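Local coordinates for protein five-membered-cyclitol-phosphate synthase (Streptomyces citricolor, PDB 6K96) that belongs to the myo-inositol-1-phosphate synthase family and binds nicotinamide-adenine-dinucleotide and a sodium ion in a pocket that includes a Rossmann-type nucleotide-binding turn, at residues Gly13-Ala18 with Gln291-Ala296; Leu19-Glu24 with Pro84-Glu89; Ser319-Lys324 with Ala342-Gln347. All blocks are in the same frame, centred on the assembly; numbering follows the deposited sequence.

Interaction 1 (Gly13-Ala18 with Gln291-Ala296); sequences GNNISA and QDSSNA. With NA (sodium ion), chain H; NAD (nicotinamide-adenine-dinucleotide), chain G.
A sodium site beside the dinucleotide-binding turn of the Rossmann fold joins Asn15 to Ser293. Asn15 OD1 is 2.4 Å from the sodium ion, and Ser293 OG is 2.5 Å from it. Two oxygens of nicotinamide-adenine-dinucleotide (NAD), the phosphate O2N and the carboxamide O7N, also bind the metal. Asn15 OD1 and Ser293 OG lie 3.3 Å apart as fellow metal ligands, not as a hydrogen bond. Ser293 OG stands anti to its carbonyl carbon (chi1 -73°), and a hydrogen bond with Asp264 helps to fix it there.

Backbone amides hold both phosphates of the pyrophosphate. Asn14 N donates to NAD O2A at 2.9 Å, a nearly straight bond (164°). Asn15 N grips NAD O1N in the same way. These amides open helix 14-31, whose start would favour the negative pyrophosphate. At the nicotinamide end, NAD N7N donates to Asp292 O at 3.0 Å. Small side chains fill in around the site. Ala18 CB rests on Ser293 O at 3.4 Å, and Ala296 CB lies against Asn15 OD1 at 3.4 Å. The short helix axes cross at -72°. Gly13 is the N-cap, and its CA is 3.1 Å from NAD O5B, a fit without room for a CB. A glycine turn leading from the first strand into the first helix is typical of Rossmann dinucleotide-binding folds.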
loop_
_atom_site.group_PDB
_atom_site.type_symbol
_atom_site.label_atom_id
_atom_site.label_comp_id
_atom_site.label_asym_id
_atom_site.label_seq_id
_atom_site.Cartn_x
_atom_site.Cartn_y
_atom_site.Cartn_z
ATOM N N GLY B 13 0.173 -16.529 -28.558
ATOM C CA GLY B 13 0.689 -16.163 -27.233
ATOM C C GLY B 13 -0.385 -16.066 -26.156
ATOM O O GLY B 13 -1.505 -16.601 -26.284
ATOM N N ASN B 14 0.031 -15.459 -25.047
ATOM C CA ASN B 14 -0.867 -15.099 -23.922
ATOM C C ASN B 14 -2.089 -14.363 -24.488
ATOM O O ASN B 14 -3.201 -14.766 -24.142
ATOM C CB ASN B 14 -0.067 -14.399 -22.840
ATOM C CG ASN B 14 0.753 -15.390 -22.066
ATOM O OD1 ASN B 14 0.395 -16.565 -22.026
ATOM N ND2 ASN B 14 1.814 -14.936 -21.434
ATOM N N ASN B 15 -1.904 -13.423 -25.421
ATOM C CA ASN B 15 -3.021 -12.583 -25.940
ATOM C C ASN B 15 -4.133 -13.476 -26.547
ATOM O O ASN B 15 -5.366 -13.129 -26.428
ATOM C CB ASN B 15 -2.516 -11.502 -26.880
ATOM C CG ASN B 15 -1.671 -10.411 -26.241
ATOM O OD1 ASN B 15 -1.349 -10.456 -25.044
ATOM N ND2 ASN B 15 -1.293 -9.410 -27.042
ATOM N N ILE B 16 -3.783 -14.563 -27.208
ATOM C CA ILE B 16 -4.754 -15.413 -27.961
ATOM C C ILE B 16 -5.307 -16.456 -26.997
ATOM O O ILE B 16 -6.450 -16.865 -27.161
ATOM C CB ILE B 16 -4.118 -16.110 -29.172
ATOM C CG1 ILE B 16 -3.364 -15.140 -30.080
ATOM C CG2 ILE B 16 -5.179 -16.896 -29.930
ATOM C CD1 ILE B 16 -4.232 -14.035 -30.601
ATOM N N SER B 17 -4.538 -16.868 -26.004
ATOM C CA SER B 17 -5.068 -17.702 -24.884
ATOM C C SER B 17 -6.226 -16.964 -24.260
ATOM O O SER B 17 -7.294 -17.552 -24.155
ATOM C CB SER B 17 -4.034 -18.006 -23.856
ATOM O OG SER B 17 -4.615 -18.694 -22.774
ATOM N N ALA B 18 -6.004 -15.683 -23.975
ATOM C CA ALA B 18 -6.971 -14.756 -23.365
ATOM C C ALA B 18 -8.163 -14.549 -24.288
ATOM O O ALA B 18 -9.288 -14.634 -23.796
ATOM C CB ALA B 18 -6.291 -13.469 -23.009
ATOM N N GLN B 291 -4.523 -8.854 -15.003
ATOM C CA GLN B 291 -4.169 -10.016 -15.876
ATOM C C GLN B 291 -3.659 -9.429 -17.184
ATOM O O GLN B 291 -4.501 -9.115 -18.017
ATOM C CB GLN B 291 -5.335 -10.862 -16.392
ATOM C CG GLN B 291 -5.565 -12.201 -15.754
ATOM C CD GLN B 291 -4.431 -13.131 -15.391
ATOM O OE1 GLN B 291 -4.624 -13.868 -14.449
ATOM N NE2 GLN B 291 -3.300 -13.156 -16.078
ATOM N N ASP B 292 -2.344 -9.241 -17.325
ATOM C CA ASP B 292 -1.744 -8.404 -18.418
ATOM C C ASP B 292 -2.416 -8.752 -19.759
ATOM O O ASP B 292 -2.868 -7.841 -20.446
ATOM C CB ASP B 292 -0.220 -8.515 -18.439
ATOM C CG ASP B 292 0.455 -7.454 -19.288
ATOM O OD1 ASP B 292 -0.063 -6.339 -19.269
ATOM O OD2 ASP B 292 1.454 -7.790 -20.036
ATOM N N SER B 293 -2.604 -10.018 -20.088
ATOM C CA SER B 293 -3.131 -10.400 -21.423
ATOM C C SER B 293 -4.661 -10.244 -21.534
ATOM O O SER B 293 -5.180 -10.316 -22.705
ATOM C CB SER B 293 -2.701 -11.775 -21.763
ATOM O OG SER B 293 -1.323 -11.778 -22.072
ATOM N N SER B 294 -5.376 -10.035 -20.430
ATOM C CA SER B 294 -6.784 -9.555 -20.464
ATOM C C SER B 294 -6.735 -8.092 -20.881
ATOM O O SER B 294 -7.657 -7.659 -21.593
ATOM C CB SER B 294 -7.535 -9.746 -19.129
ATOM O OG SER B 294 -7.903 -11.120 -18.913
ATOM N N ASN B 295 -5.686 -7.361 -20.493
ATOM C CA ASN B 295 -5.559 -5.934 -20.860
ATOM C C ASN B 295 -5.368 -5.863 -22.363
ATOM O O ASN B 295 -5.645 -4.819 -22.895
ATOM C CB ASN B 295 -4.409 -5.224 -20.154
ATOM C CG ASN B 295 -4.799 -4.343 -18.986
ATOM O OD1 ASN B 295 -5.971 -4.141 -18.711
ATOM N ND2 ASN B 295 -3.803 -3.802 -18.296
ATOM N N ALA B 296 -4.862 -6.913 -23.010
ATOM C CA ALA B 296 -4.726 -6.979 -24.483
ATOM C C ALA B 296 -6.091 -7.330 -25.043
ATOM O O ALA B 296 -6.585 -6.591 -25.832
ATOM C CB ALA B 296 -3.714 -8.023 -24.888
HETATM NA NA NA H . 0.270 -10.207 -23.261
HETATM P PA NAD G . 3.519 -13.811 -26.318
HETATM O O1A NAD G . 4.981 -13.768 -26.094
HETATM O O2A NAD G . 2.724 -14.552 -25.279
HETATM O O5B NAD G . 3.085 -14.265 -27.765
HETATM C C5B NAD G . 4.144 -14.243 -28.750
HETATM C C4B NAD G . 3.966 -15.407 -29.688
HETATM O O4B NAD G . 4.601 -15.185 -30.991
HETATM C C3B NAD G . 4.580 -16.705 -29.154
HETATM O O3B NAD G . 3.664 -17.766 -29.393
HETATM C C2B NAD G . 5.813 -16.862 -30.039
HETATM O O2B NAD G . 6.182 -18.203 -29.894
HETATM C C1B NAD G . 5.198 -16.417 -31.370
HETATM N N9A NAD G . 6.097 -16.148 -32.475
HETATM C C8A NAD G . 7.390 -15.708 -32.330
HETATM N N7A NAD G . 7.974 -15.440 -33.476
HETATM C C5A NAD G . 7.001 -15.687 -34.438
HETATM C C6A NAD G . 7.027 -15.577 -35.843
HETATM N N6A NAD G . 8.091 -15.148 -36.512
HETATM N N1A NAD G . 5.880 -15.857 -36.522
HETATM C C2A NAD G . 4.822 -16.284 -35.808
HETATM N N3A NAD G . 4.698 -16.440 -34.492
HETATM C C4A NAD G . 5.830 -16.115 -33.839
HETATM O O3 NAD G . 3.008 -12.309 -26.353
HETATM P PN NAD G . 1.598 -11.697 -25.880
HETATM O O1N NAD G . 0.527 -12.459 -26.561
HETATM O O2N NAD G . 1.740 -11.595 -24.393
HETATM O O5D NAD G . 1.683 -10.231 -26.547
HETATM C C5D NAD G . 1.796 -10.157 -28.027
HETATM C C4D NAD G . 2.215 -8.773 -28.427
HETATM O O4D NAD G . 1.216 -7.790 -28.070
HETATM C C3D NAD G . 3.523 -8.328 -27.757
HETATM O O3D NAD G . 4.246 -7.575 -28.707
HETATM C C2D NAD G . 3.042 -7.336 -26.701
HETATM O O2D NAD G . 3.933 -6.292 -26.358
HETATM C C1D NAD G . 1.866 -6.685 -27.426
HETATM N N1N NAD G . 1.004 -5.964 -26.440
HETATM C C2N NAD G . 0.568 -6.652 -25.258
HETATM C C3N NAD G . -0.068 -5.983 -24.225
HETATM C C7N NAD G . -0.535 -6.790 -23.027
HETATM O O7N NAD G . -0.456 -8.012 -23.050
HETATM N N7N NAD G . -1.008 -6.132 -21.973
HETATM C C4N NAD G . -0.234 -4.605 -24.359
HETATM C C5N NAD G . 0.031 -3.985 -25.574
HETATM C C6N NAD G . 0.724 -4.655 -26.565
#

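Interaction 2 (Leu19-Glu24 with Pro84-Glu89)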
loop_
_atom_site.group_PDB
_atom_site.type_symbol
_atom_site.label_atom_id
_atom_site.label_comp_id
_atom_site.label_asym_id
_atom_site.label_seq_id
_atom_site.Cartn_x
_atom_site.Cartn_y
_atom_site.Cartn_z
ATOM N N LEU B 19 -7.959 -14.346 -25.572
ATOM C CA LEU B 19 -9.057 -14.026 -26.514
ATOM C C LEU B 19 -9.959 -15.242 -26.733
ATOM O O LEU B 19 -11.193 -15.065 -26.838
ATOM C CB LEU B 19 -8.469 -13.572 -27.852
ATOM C CG LEU B 19 -9.508 -13.031 -28.815
ATOM C CD1 LEU B 19 -9.955 -11.657 -28.390
ATOM C CD2 LEU B 19 -8.957 -12.992 -30.213
ATOM N N PHE B 20 -9.337 -16.404 -26.902
ATOM C CA PHE B 20 -10.007 -17.683 -27.242
ATOM C C PHE B 20 -10.802 -18.152 -26.034
ATOM O O PHE B 20 -12.008 -18.316 -26.168
ATOM C CB PHE B 20 -9.002 -18.764 -27.616
ATOM C CG PHE B 20 -9.636 -20.071 -27.995
ATOM C CD1 PHE B 20 -10.622 -20.118 -28.977
ATOM C CD2 PHE B 20 -9.252 -21.243 -27.367
ATOM C CE1 PHE B 20 -11.186 -21.323 -29.364
ATOM C CE2 PHE B 20 -9.801 -22.451 -27.767
ATOM C CZ PHE B 20 -10.756 -22.489 -28.771
ATOM N N GLN B 21 -10.149 -18.354 -24.892
ATOM C CA GLN B 21 -10.834 -18.709 -23.628
ATOM C C GLN B 21 -11.844 -17.616 -23.280
ATOM O O GLN B 21 -12.929 -17.958 -22.819
ATOM C CB GLN B 21 -9.847 -18.837 -22.482
ATOM C CG GLN B 21 -8.898 -19.987 -22.669
ATOM C CD GLN B 21 -8.260 -20.371 -21.360
ATOM O OE1 GLN B 21 -8.915 -20.998 -20.525
ATOM N NE2 GLN B 21 -6.990 -19.997 -21.194
ATOM N N GLY B 22 -11.499 -16.345 -23.441
ATOM C CA GLY B 22 -12.450 -15.275 -23.103
ATOM C C GLY B 22 -13.743 -15.462 -23.862
ATOM O O GLY B 22 -14.751 -15.599 -23.233
ATOM N N ALA B 23 -13.678 -15.541 -25.181
ATOM C CA ALA B 23 -14.841 -15.691 -26.079
ATOM C C ALA B 23 -15.717 -16.864 -25.639
ATOM O O ALA B 23 -16.928 -16.701 -25.752
ATOM C CB ALA B 23 -14.411 -15.873 -27.505
ATOM N N GLU B 24 -15.154 -17.982 -25.170
ATOM C CA GLU B 24 -15.953 -19.166 -24.723
ATOM C C GLU B 24 -16.468 -18.977 -23.292
ATOM O O GLU B 24 -17.442 -19.682 -22.957
ATOM C CB GLU B 24 -15.187 -20.493 -24.753
ATOM C CG GLU B 24 -15.518 -21.365 -25.971
ATOM C CD GLU B 24 -16.817 -22.188 -25.943
ATOM O OE1 GLU B 24 -17.044 -22.945 -24.993
ATOM O OE2 GLU B 24 -17.603 -22.074 -26.891
ATOM N N PRO B 84 -4.179 -17.827 -17.326
ATOM C CA PRO B 84 -4.915 -18.877 -16.611
ATOM C C PRO B 84 -5.833 -19.726 -17.516
ATOM O O PRO B 84 -6.279 -19.266 -18.502
ATOM C CB PRO B 84 -5.789 -18.090 -15.604
ATOM C CG PRO B 84 -5.028 -16.824 -15.403
ATOM C CD PRO B 84 -4.438 -16.492 -16.772
ATOM N N LEU B 85 -6.074 -20.967 -17.104
ATOM C CA LEU B 85 -7.261 -21.788 -17.467
ATOM C C LEU B 85 -8.489 -21.168 -16.808
ATOM O O LEU B 85 -8.451 -20.984 -15.584
ATOM C CB LEU B 85 -7.082 -23.228 -16.980
ATOM C CG LEU B 85 -6.394 -24.150 -17.985
ATOM C CD1 LEU B 85 -4.882 -23.912 -17.960
ATOM C CD2 LEU B 85 -6.756 -25.616 -17.701
ATOM N N LEU B 86 -9.510 -20.844 -17.599
ATOM C CA LEU B 86 -10.693 -20.126 -17.094
ATOM C C LEU B 86 -11.778 -21.125 -16.685
ATOM O O LEU B 86 -12.784 -20.668 -16.103
ATOM C CB LEU B 86 -11.210 -19.153 -18.158
ATOM C CG LEU B 86 -10.406 -17.877 -18.383
ATOM C CD1 LEU B 86 -11.261 -16.904 -19.187
ATOM C CD2 LEU B 86 -9.944 -17.219 -17.095
ATOM N N GLY B 87 -11.599 -22.425 -16.930
ATOM C CA GLY B 87 -12.597 -23.412 -16.462
ATOM C C GLY B 87 -13.854 -23.333 -17.309
ATOM O O GLY B 87 -14.975 -23.177 -16.767
ATOM N N VAL B 88 -13.643 -23.399 -18.619
ATOM C CA VAL B 88 -14.713 -23.436 -19.644
ATOM C C VAL B 88 -14.368 -24.592 -20.575
ATOM O O VAL B 88 -13.186 -24.858 -20.786
ATOM C CB VAL B 88 -14.819 -22.105 -20.405
ATOM C CG1 VAL B 88 -16.044 -22.084 -21.306
ATOM C CG2 VAL B 88 -14.845 -20.912 -19.464
ATOM N N GLU B 89 -15.369 -25.301 -21.074
ATOM C CA GLU B 89 -15.106 -26.344 -22.088
ATOM C C GLU B 89 -14.731 -25.604 -23.363
ATOM O O GLU B 89 -15.639 -25.188 -24.095
ATOM C CB GLU B 89 -16.321 -27.240 -22.313
ATOM C CG GLU B 89 -17.574 -26.470 -22.681
ATOM C CD GLU B 89 -18.874 -27.160 -22.306
ATOM O OE1 GLU B 89 -19.058 -28.339 -22.701
ATOM O OE2 GLU B 89 -19.700 -26.522 -21.608
#
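Gln21 CG lies anti to its carbonyl carbon (chi1 -66°), and chi2 (-161°) extends the chain to CD, toward the loop; the amide turns there to meet the backbone of Pro84 and Leu86. Both ends of the amide are used. Gln21 OE1 accepts from Leu86 N at 3.0 Å, with a fairly straight N-H...O angle of 158° and the donor tilted from the carbonyl plane. Gln21 NE2 donates to Pro84 O at 2.9 Å. This second bond is more bent, and the acceptor sits out of the amide plane. NE2 also bonds to Ser17 OG, one helical turn back. Three bonds therefore fix the rotation of the amide group.

Apolar contacts follow along the helix. Leu86 turns its CD1 to the base of the glutamine, 4.1 Å from Gln21 CB. The same methyl is 4.3 Å from Gly22 N. Next along the loop, Val88 CG1 presses on the backbone at Glu24 O, 3.2 Å away, and meets Glu24 CB at 3.9 Å. Leu86 and Val88 also touch Leu25 of the same helix, and Ala278 of the second subunit packs on Leu86.

The far end is less certain. The 2.8 Å approach of Glu24 OE1 to Glu89 O brings two acceptors together and is doubtful. Glu24 OE2 forms a salt bridge with Arg27.

The oxygen of Pro84 and the N-H of Leu86 face the same side, as alternate residues do in an extended chain. A helix glutamine can thus pair with both, here tying an irregular loop to the first helix of a Rossmann-type fold.

Interaction 3 (Ser319-Lys324 with Ala342-Gln347)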
loop_
_atom_site.group_PDB
_atom_site.type_symbol
_atom_site.label_atom_id
_atom_site.label_comp_id
_atom_site.label_asym_id
_atom_site.label_seq_id
_atom_site.Cartn_x
_atom_site.Cartn_y
_atom_site.Cartn_z
ATOM N N SER B 319 -9.500 2.904 -39.599
ATOM C CA SER B 319 -10.789 3.354 -39.019
ATOM C C SER B 319 -10.485 4.239 -37.811
ATOM O O SER B 319 -9.634 3.843 -36.961
ATOM C CB SER B 319 -11.723 2.239 -38.646
ATOM O OG SER B 319 -12.856 2.789 -37.981
ATOM N N ALA B 320 -11.165 5.379 -37.729
ATOM C CA ALA B 320 -11.019 6.291 -36.582
ATOM C C ALA B 320 -11.635 5.647 -35.313
ATOM O O ALA B 320 -11.239 6.023 -34.214
ATOM C CB ALA B 320 -11.604 7.625 -36.952
ATOM N N ALA B 321 -12.506 4.646 -35.431
ATOM C CA ALA B 321 -13.088 3.968 -34.254
ATOM C C ALA B 321 -11.984 3.282 -33.457
ATOM O O ALA B 321 -12.247 2.840 -32.360
ATOM C CB ALA B 321 -14.116 2.942 -34.670
ATOM N N ALA B 322 -10.803 3.081 -34.037
ATOM C CA ALA B 322 -9.729 2.286 -33.395
ATOM C C ALA B 322 -8.878 3.184 -32.512
ATOM O O ALA B 322 -8.009 2.648 -31.812
ATOM C CB ALA B 322 -8.886 1.626 -34.437
ATOM N N VAL B 323 -9.107 4.491 -32.529
ATOM C CA VAL B 323 -8.082 5.458 -32.034
ATOM C C VAL B 323 -7.913 5.301 -30.516
ATOM O O VAL B 323 -6.761 5.228 -30.012
ATOM C CB VAL B 323 -8.402 6.887 -32.509
ATOM C CG1 VAL B 323 -7.587 7.945 -31.799
ATOM C CG2 VAL B 323 -8.225 7.009 -34.001
ATOM N N LYS B 324 -8.989 5.229 -29.759
ATOM C CA LYS B 324 -8.850 5.293 -28.282
ATOM C C LYS B 324 -8.117 4.055 -27.753
ATOM O O LYS B 324 -7.596 4.157 -26.619
ATOM C CB LYS B 324 -10.204 5.487 -27.605
ATOM C CG LYS B 324 -10.734 6.906 -27.723
ATOM C CD LYS B 324 -11.622 7.367 -26.568
ATOM C CE LYS B 324 -11.754 8.886 -26.559
ATOM N NZ LYS B 324 -12.986 9.374 -25.886
ATOM N N ALA B 342 -16.314 8.400 -32.094
ATOM C CA ALA B 342 -17.784 8.201 -32.026
ATOM C C ALA B 342 -18.441 8.195 -33.425
ATOM O O ALA B 342 -19.190 7.253 -33.700
ATOM C CB ALA B 342 -18.367 9.261 -31.122
ATOM N N GLU B 343 -18.157 9.190 -34.276
ATOM C CA GLU B 343 -18.698 9.341 -35.665
ATOM C C GLU B 343 -18.426 8.047 -36.450
ATOM O O GLU B 343 -19.359 7.500 -37.054
ATOM C CB GLU B 343 -18.050 10.549 -36.346
ATOM C CG GLU B 343 -18.735 11.031 -37.615
ATOM C CD GLU B 343 -18.148 12.289 -38.271
ATOM O OE1 GLU B 343 -18.946 13.229 -38.624
ATOM O OE2 GLU B 343 -16.900 12.340 -38.458
ATOM N N ALA B 344 -17.192 7.549 -36.381
ATOM C CA ALA B 344 -16.729 6.296 -37.016
ATOM C C ALA B 344 -17.471 5.065 -36.452
ATOM O O ALA B 344 -17.831 4.211 -37.238
ATOM C CB ALA B 344 -15.231 6.226 -36.875
ATOM N N TYR B 345 -17.688 4.942 -35.141
ATOM C CA TYR B 345 -18.455 3.811 -34.510
ATOM C C TYR B 345 -19.917 3.814 -34.981
ATOM O O TYR B 345 -20.461 2.788 -35.410
ATOM C CB TYR B 345 -18.447 3.874 -32.973
ATOM C CG TYR B 345 -17.349 3.049 -32.361
ATOM C CD1 TYR B 345 -17.295 1.680 -32.606
ATOM C CD2 TYR B 345 -16.338 3.628 -31.605
ATOM C CE1 TYR B 345 -16.279 0.897 -32.099
ATOM C CE2 TYR B 345 -15.290 2.861 -31.110
ATOM C CZ TYR B 345 -15.291 1.486 -31.325
ATOM O OH TYR B 345 -14.313 0.683 -30.819
ATOM N N ARG B 346 -20.543 4.978 -34.882
ATOM C CA ARG B 346 -21.980 5.206 -35.220
ATOM C C ARG B 346 -22.190 4.943 -36.723
ATOM O O ARG B 346 -23.127 4.171 -37.049
ATOM C CB ARG B 346 -22.337 6.614 -34.737
ATOM C CG ARG B 346 -23.778 7.030 -34.926
ATOM C CD ARG B 346 -23.895 8.533 -34.726
ATOM N NE ARG B 346 -23.003 9.298 -35.586
ATOM C CZ ARG B 346 -23.127 9.439 -36.921
ATOM N NH1 ARG B 346 -24.106 8.861 -37.616
ATOM N NH2 ARG B 346 -22.232 10.174 -37.557
ATOM N N GLN B 347 -21.323 5.506 -37.589
ATOM C CA GLN B 347 -21.391 5.284 -39.058
ATOM C C GLN B 347 -21.162 3.792 -39.350
ATOM O O GLN B 347 -21.908 3.227 -40.152
ATOM C CB GLN B 347 -20.430 6.218 -39.803
ATOM C CG GLN B 347 -20.916 7.668 -39.874
ATOM C CD GLN B 347 -19.982 8.574 -40.650
ATOM O OE1 GLN B 347 -20.018 9.798 -40.497
ATOM N NE2 GLN B 347 -19.131 7.987 -41.488
#
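An ST turn leads into a short 3-10 segment, and its Ala320 and Ala321 pack on Ala344 and Tyr345 of helix 338-353. In the turn, Ser319 OG accepts from Ala321 N at 3.2 Å. Ala321 has the largest share of the contact. Its CB sits over the centre of the Tyr345 ring, 3.6 Å from the centroid and only 5° off the normal. This is a CH-pi contact squarely on the face, with the methyl almost equally far from all six ring carbons. Tyr345 has an unusual chi1 of -94°, and one face of its ring lies under Ala321 CB. Ring carbon CE2 also comes within 3.3 Å of Ala321 O.

Ala344 CB packs on the start of the 3-10 segment. It lies 3.5 Å from Ala321 N and 3.9 Å from Ala320 CB, methyl against methyl. It is also 4.1 Å from Ala321 CB. The small alanines let the backbones come close, with CA of Ala321 and CA of Ala344 5.1 Å apart. Helix 292-313 lies behind both parts: its Ile306 touches Ala321 and Tyr345, and its Asp302 makes a weak hydrogen bond with Tyr345 OH. The turn and helix 338-353 thus pack together against helix 292-313.

Interactions 1 and 2 are neighbours on one helix, 14-31, with centres 11 Å apart. Interaction 1 uses its first turn, at the cofactor, and interaction 2 the turns that follow. They meet where Gln291 packs on Pro84, and both touch the second subunit. Along the chain, both segments of interaction 2 lie between those of interaction 1; interaction 1 brings the start of helix 292-313 back to the nucleotide-binding domain. Interaction 3 comes later, about 24 Å from interaction 1 and 28 Å from interaction 2, centre to centre. It touches neither, but helix 292-313 runs from the sodium site to its surroundings. That helix links the cofactor pocket to the C-terminal packing.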